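PDB 3PGB: amine oxidase from Emericella nidulans, which probably oxidises primary amines to aldehydes with copper and a topaquinone cofactor derived from one of its own tyrosines. Local coordinates for residues E612-T624 / H714-P726. Residues are numbered along the deposited sequence; the frame is centred on the assembly and turned at random.
Sequences EPRGYRILPSAGT and HSGVAFTPLNYLP
Y616 and Y724 meet edge-to-face: CE1 of Y616 sits above the centre of the Y724 ring, with the centroids 5.0 Å apart and the planes at 60°. Across the opposite face of Y724 comes the guanidinium of R614, whose CZ stands 4.7 Å from the ring centroid in a cation-pi contact; a broad tyrosine ring suits the place by offering one face to an aromatic edge and the other to a cation. R614 is long enough to add a carbonyl bond: a bend at chi3 (58°) accompanies a weak hydrogen bond from its NE to Y724 O. Y616 uses its own face as well, receiving CA of P721 in a CH-pi contact 4.0 Å from its centroid; proline fits because its compact, apolar, puckered ring lies against the tyrosine, and its missing N-H costs this pairing nothing, since at a non-hydrogen-bonded position that N-H would point away from strand 613-619. These residues close one end of an antiparallel pairing of strands 613-619 and 714-722, within the large beta-sandwich of the copper amine oxidase catalytic domain; strands 597-603 and 498-504 continue the sheet beyond them. Paired backbone bonds join G615 to L722, R617 to T720 and L619 to A718. Beyond L619 the chain turns, and G623 O accepts from both G716 N and S715 OG, the latter 2.9 Å away on a lone pair; the hydroxyl in turn accepts from G695 N. Back at the tyrosine end, a water bridges E612 OE2, P613 O and N723 ND2, while the E612 carboxylate is salt-bridged to R578 and N723 N bonds H701 of the second subunit.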
loop_
_atom_site.group_PDB
_atom_site.type_symbol
_atom_site.label_atom_id
_atom_site.label_comp_id
_atom_site.label_asym_id
_atom_site.label_seq_id
_atom_site.Cartn_x
_atom_site.Cartn_y
_atom_site.Cartn_z
ATOM N N GLU A 612 9.891 -13.651 24.927
ATOM C CA GLU A 612 9.154 -13.529 23.692
ATOM C C GLU A 612 10.051 -13.949 22.512
ATOM O O GLU A 612 11.145 -13.408 22.337
ATOM C CB GLU A 612 8.667 -12.084 23.562
ATOM C CG GLU A 612 7.611 -11.854 22.522
ATOM C CD GLU A 612 6.295 -12.532 22.830
ATOM O OE1 GLU A 612 5.779 -12.383 23.957
ATOM O OE2 GLU A 612 5.756 -13.200 21.919
ATOM N N PRO A 613 9.602 -14.932 21.709
ATOM C CA PRO A 613 10.430 -15.402 20.594
ATOM C C PRO A 613 10.760 -14.302 19.597
ATOM O O PRO A 613 9.857 -13.593 19.150
ATOM C CB PRO A 613 9.569 -16.481 19.929
ATOM C CG PRO A 613 8.204 -16.316 20.482
ATOM C CD PRO A 613 8.330 -15.667 21.807
ATOM N N ARG A 614 12.040 -14.158 19.260
ATOM C CA ARG A 614 12.480 -13.116 18.319
ATOM C C ARG A 614 12.189 -13.526 16.874
ATOM O O ARG A 614 12.358 -14.689 16.509
ATOM C CB ARG A 614 13.969 -12.823 18.501
ATOM C CG ARG A 614 14.336 -12.292 19.891
ATOM C CD ARG A 614 15.852 -12.147 20.069
ATOM N NE ARG A 614 16.420 -11.248 19.067
ATOM C CZ ARG A 614 17.721 -11.075 18.828
ATOM N NH1 ARG A 614 18.100 -10.221 17.880
ATOM N NH2 ARG A 614 18.646 -11.740 19.520
ATOM N N GLY A 615 11.747 -12.578 16.050
ATOM C CA GLY A 615 11.361 -12.901 14.676
ATOM C C GLY A 615 11.010 -11.716 13.801
ATOM O O GLY A 615 11.375 -10.580 14.105
ATOM N N TYR A 616 10.310 -11.997 12.702
ATOM C CA TYR A 616 9.931 -10.990 11.702
ATOM C C TYR A 616 8.486 -11.201 11.260
ATOM O O TYR A 616 8.108 -12.316 10.905
ATOM C CB TYR A 616 10.845 -11.094 10.473
ATOM C CG TYR A 616 12.092 -10.239 10.521
ATOM C CD1 TYR A 616 13.182 -10.608 11.299
ATOM C CD2 TYR A 616 12.189 -9.071 9.769
ATOM C CE1 TYR A 616 14.342 -9.825 11.336
ATOM C CE2 TYR A 616 13.338 -8.283 9.800
ATOM C CZ TYR A 616 14.407 -8.665 10.585
ATOM O OH TYR A 616 15.539 -7.893 10.628
ATOM N N ARG A 617 7.678 -10.142 11.287
ATOM C CA ARG A 617 6.298 -10.222 10.808
ATOM C C ARG A 617 6.308 -10.121 9.297
ATOM O O ARG A 617 7.044 -9.315 8.742
ATOM C CB ARG A 617 5.399 -9.119 11.413
ATOM C CG ARG A 617 4.168 -8.762 10.553
ATOM C CD ARG A 617 2.879 -8.602 11.336
ATOM N NE ARG A 617 2.657 -7.242 11.819
ATOM C CZ ARG A 617 1.593 -6.480 11.546
ATOM N NH1 ARG A 617 0.604 -6.910 10.765
ATOM N NH2 ARG A 617 1.515 -5.261 12.074
ATOM N N ILE A 618 5.499 -10.952 8.646
ATOM C CA ILE A 618 5.242 -10.824 7.221
ATOM C C ILE A 618 3.824 -10.285 7.071
ATOM O O ILE A 618 2.877 -10.860 7.606
ATOM C CB ILE A 618 5.372 -12.175 6.486
ATOM C CG1 ILE A 618 6.770 -12.763 6.695
ATOM C CG2 ILE A 618 5.069 -11.995 5.003
ATOM C CD1 ILE A 618 6.970 -14.125 6.074
ATOM N N LEU A 619 3.678 -9.173 6.362
ATOM C CA LEU A 619 2.364 -8.579 6.152
ATOM C C LEU A 619 2.222 -8.066 4.724
ATOM O O LEU A 619 3.182 -7.557 4.154
ATOM C CB LEU A 619 2.115 -7.439 7.148
ATOM C CG LEU A 619 3.051 -6.225 7.140
ATOM C CD1 LEU A 619 2.373 -5.051 7.809
ATOM C CD2 LEU A 619 4.383 -6.533 7.819
ATOM N N PRO A 620 1.020 -8.205 4.142
ATOM C CA PRO A 620 0.760 -7.643 2.822
ATOM C C PRO A 620 0.573 -6.131 2.908
ATOM O O PRO A 620 -0.539 -5.652 3.106
ATOM C CB PRO A 620 -0.538 -8.335 2.399
ATOM C CG PRO A 620 -1.243 -8.595 3.673
ATOM C CD PRO A 620 -0.174 -8.858 4.705
ATOM N N SER A 621 1.659 -5.391 2.758
ATOM C CA SER A 621 1.618 -3.938 2.885
ATOM C C SER A 621 0.827 -3.262 1.767
ATOM O O SER A 621 0.106 -2.292 2.016
ATOM C CB SER A 621 3.038 -3.367 2.929
ATOM O OG SER A 621 3.574 -3.515 4.233
ATOM N N ALA A 622 0.968 -3.780 0.551
ATOM C CA ALA A 622 0.328 -3.201 -0.624
ATOM C C ALA A 622 -0.792 -4.073 -1.173
ATOM O O ALA A 622 -1.232 -3.867 -2.307
ATOM C CB ALA A 622 1.369 -2.961 -1.706
ATOM N N GLY A 623 -1.254 -5.043 -0.388
ATOM C CA GLY A 623 -2.323 -5.943 -0.835
ATOM C C GLY A 623 -1.831 -7.041 -1.764
ATOM O O GLY A 623 -0.853 -6.862 -2.489
ATOM N N THR A 624 -2.508 -8.188 -1.731
ATOM C CA THR A 624 -2.114 -9.361 -2.511
ATOM C C THR A 624 -3.341 -10.183 -2.894
ATOM O O THR A 624 -4.459 -9.877 -2.475
ATOM C CB THR A 624 -1.142 -10.271 -1.716
ATOM O OG1 THR A 624 -1.803 -10.797 -0.560
ATOM C CG2 THR A 624 0.101 -9.505 -1.269
ATOM N N HIS A 714 -0.682 -2.912 -8.549
ATOM C CA HIS A 714 0.343 -2.915 -7.513
ATOM C C HIS A 714 0.023 -3.973 -6.463
ATOM O O HIS A 714 -1.136 -4.224 -6.148
ATOM C CB HIS A 714 0.422 -1.519 -6.887
ATOM C CG HIS A 714 1.361 -1.407 -5.727
ATOM N ND1 HIS A 714 2.630 -1.942 -5.738
ATOM C CD2 HIS A 714 1.233 -0.773 -4.539
ATOM C CE1 HIS A 714 3.233 -1.667 -4.596
ATOM N NE2 HIS A 714 2.407 -0.958 -3.849
ATOM N N SER A 715 1.071 -4.601 -5.946
ATOM C CA SER A 715 0.945 -5.662 -4.967
ATOM C C SER A 715 2.270 -5.762 -4.218
ATOM O O SER A 715 3.338 -5.667 -4.827
ATOM C CB SER A 715 0.614 -6.980 -5.667
ATOM O OG SER A 715 0.459 -8.039 -4.746
ATOM N N GLY A 716 2.211 -5.927 -2.901
ATOM C CA GLY A 716 3.430 -5.957 -2.110
ATOM C C GLY A 716 3.286 -6.608 -0.755
ATOM O O GLY A 716 2.198 -6.648 -0.182
ATOM N N VAL A 717 4.409 -7.131 -0.264
ATOM C CA VAL A 717 4.529 -7.654 1.095
ATOM C C VAL A 717 5.695 -6.953 1.775
ATOM O O VAL A 717 6.533 -6.352 1.115
ATOM C CB VAL A 717 4.767 -9.185 1.128
ATOM C CG1 VAL A 717 3.489 -9.934 0.790
ATOM C CG2 VAL A 717 5.897 -9.586 0.189
ATOM N N ALA A 718 5.733 -7.024 3.098
ATOM C CA ALA A 718 6.787 -6.392 3.866
ATOM C C ALA A 718 7.202 -7.293 5.020
ATOM O O ALA A 718 6.359 -7.892 5.681
ATOM C CB ALA A 718 6.315 -5.065 4.389
ATOM N N PHE A 719 8.507 -7.398 5.239
ATOM C CA PHE A 719 9.044 -8.147 6.367
ATOM C C PHE A 719 9.554 -7.107 7.340
ATOM O O PHE A 719 10.386 -6.283 6.972
ATOM C CB PHE A 719 10.187 -9.079 5.938
ATOM C CG PHE A 719 9.949 -9.793 4.639
ATOM C CD1 PHE A 719 8.697 -10.276 4.307
ATOM C CD2 PHE A 719 10.999 -10.022 3.759
ATOM C CE1 PHE A 719 8.490 -10.952 3.116
ATOM C CE2 PHE A 719 10.797 -10.702 2.566
ATOM C CZ PHE A 719 9.540 -11.163 2.243
ATOM N N THR A 720 9.043 -7.130 8.566
ATOM C CA THR A 720 9.419 -6.152 9.580
ATOM C C THR A 720 9.824 -6.859 10.870
ATOM O O THR A 720 9.249 -7.885 11.201
ATOM C CB THR A 720 8.260 -5.168 9.865
ATOM O OG1 THR A 720 8.759 -4.043 10.595
ATOM C CG2 THR A 720 7.132 -5.835 10.667
ATOM N N PRO A 721 10.824 -6.323 11.596
ATOM C CA PRO A 721 11.194 -6.930 12.871
ATOM C C PRO A 721 10.020 -7.003 13.840
ATOM O O PRO A 721 9.190 -6.094 13.872
ATOM C CB PRO A 721 12.270 -5.981 13.409
ATOM C CG PRO A 721 12.885 -5.415 12.201
ATOM C CD PRO A 721 11.746 -5.231 11.239
ATOM N N LEU A 722 9.945 -8.095 14.592
ATOM C CA LEU A 722 8.870 -8.317 15.549
ATOM C C LEU A 722 9.494 -8.897 16.816
ATOM O O LEU A 722 9.980 -10.027 16.805
ATOM C CB LEU A 722 7.828 -9.265 14.956
ATOM C CG LEU A 722 6.456 -9.335 15.634
ATOM C CD1 LEU A 722 6.581 -9.850 17.053
ATOM C CD2 LEU A 722 5.765 -7.983 15.615
ATOM N N ASN A 723 9.493 -8.103 17.888
ATOM C CA ASN A 723 10.188 -8.428 19.135
ATOM C C ASN A 723 11.634 -8.882 18.931
ATOM O O ASN A 723 12.139 -9.716 19.674
ATOM C CB ASN A 723 9.406 -9.483 19.916
ATOM C CG ASN A 723 8.083 -8.972 20.411
ATOM O OD1 ASN A 723 7.987 -7.857 20.920
ATOM N ND2 ASN A 723 7.046 -9.787 20.270
ATOM N N TYR A 724 12.290 -8.296 17.933
ATOM C CA TYR A 724 13.604 -8.729 17.470
ATOM C C TYR A 724 14.709 -7.916 18.116
ATOM O O TYR A 724 15.759 -8.451 18.489
ATOM C CB TYR A 724 13.667 -8.553 15.961
ATOM C CG TYR A 724 14.897 -9.118 15.304
ATOM C CD1 TYR A 724 15.133 -10.487 15.290
ATOM C CD2 TYR A 724 15.803 -8.288 14.654
ATOM C CE1 TYR A 724 16.257 -11.015 14.668
ATOM C CE2 TYR A 724 16.923 -8.802 14.032
ATOM C CZ TYR A 724 17.144 -10.169 14.043
ATOM O OH TYR A 724 18.257 -10.690 13.437
ATOM N N LEU A 725 14.470 -6.612 18.221
ATOM C CA LEU A 725 15.425 -5.678 18.809
ATOM C C LEU A 725 14.860 -5.120 20.111
ATOM O O LEU A 725 13.651 -5.195 20.343
ATOM C CB LEU A 725 15.692 -4.537 17.825
ATOM C CG LEU A 725 16.723 -4.746 16.707
ATOM C CD1 LEU A 725 17.157 -6.188 16.560
ATOM C CD2 LEU A 725 16.194 -4.200 15.372
ATOM N N PRO A 726 15.729 -4.549 20.965
ATOM C CA PRO A 726 15.256 -3.883 22.178
ATOM C C PRO A 726 14.294 -2.737 21.878
ATOM O O PRO A 726 13.400 -2.474 22.677
ATOM C CB PRO A 726 16.543 -3.328 22.800
ATOM C CG PRO A 726 17.624 -4.145 22.239
ATOM C CD PRO A 726 17.196 -4.483 20.852
HETATM O O HOH W 1 7.216 -12.567 19.438
#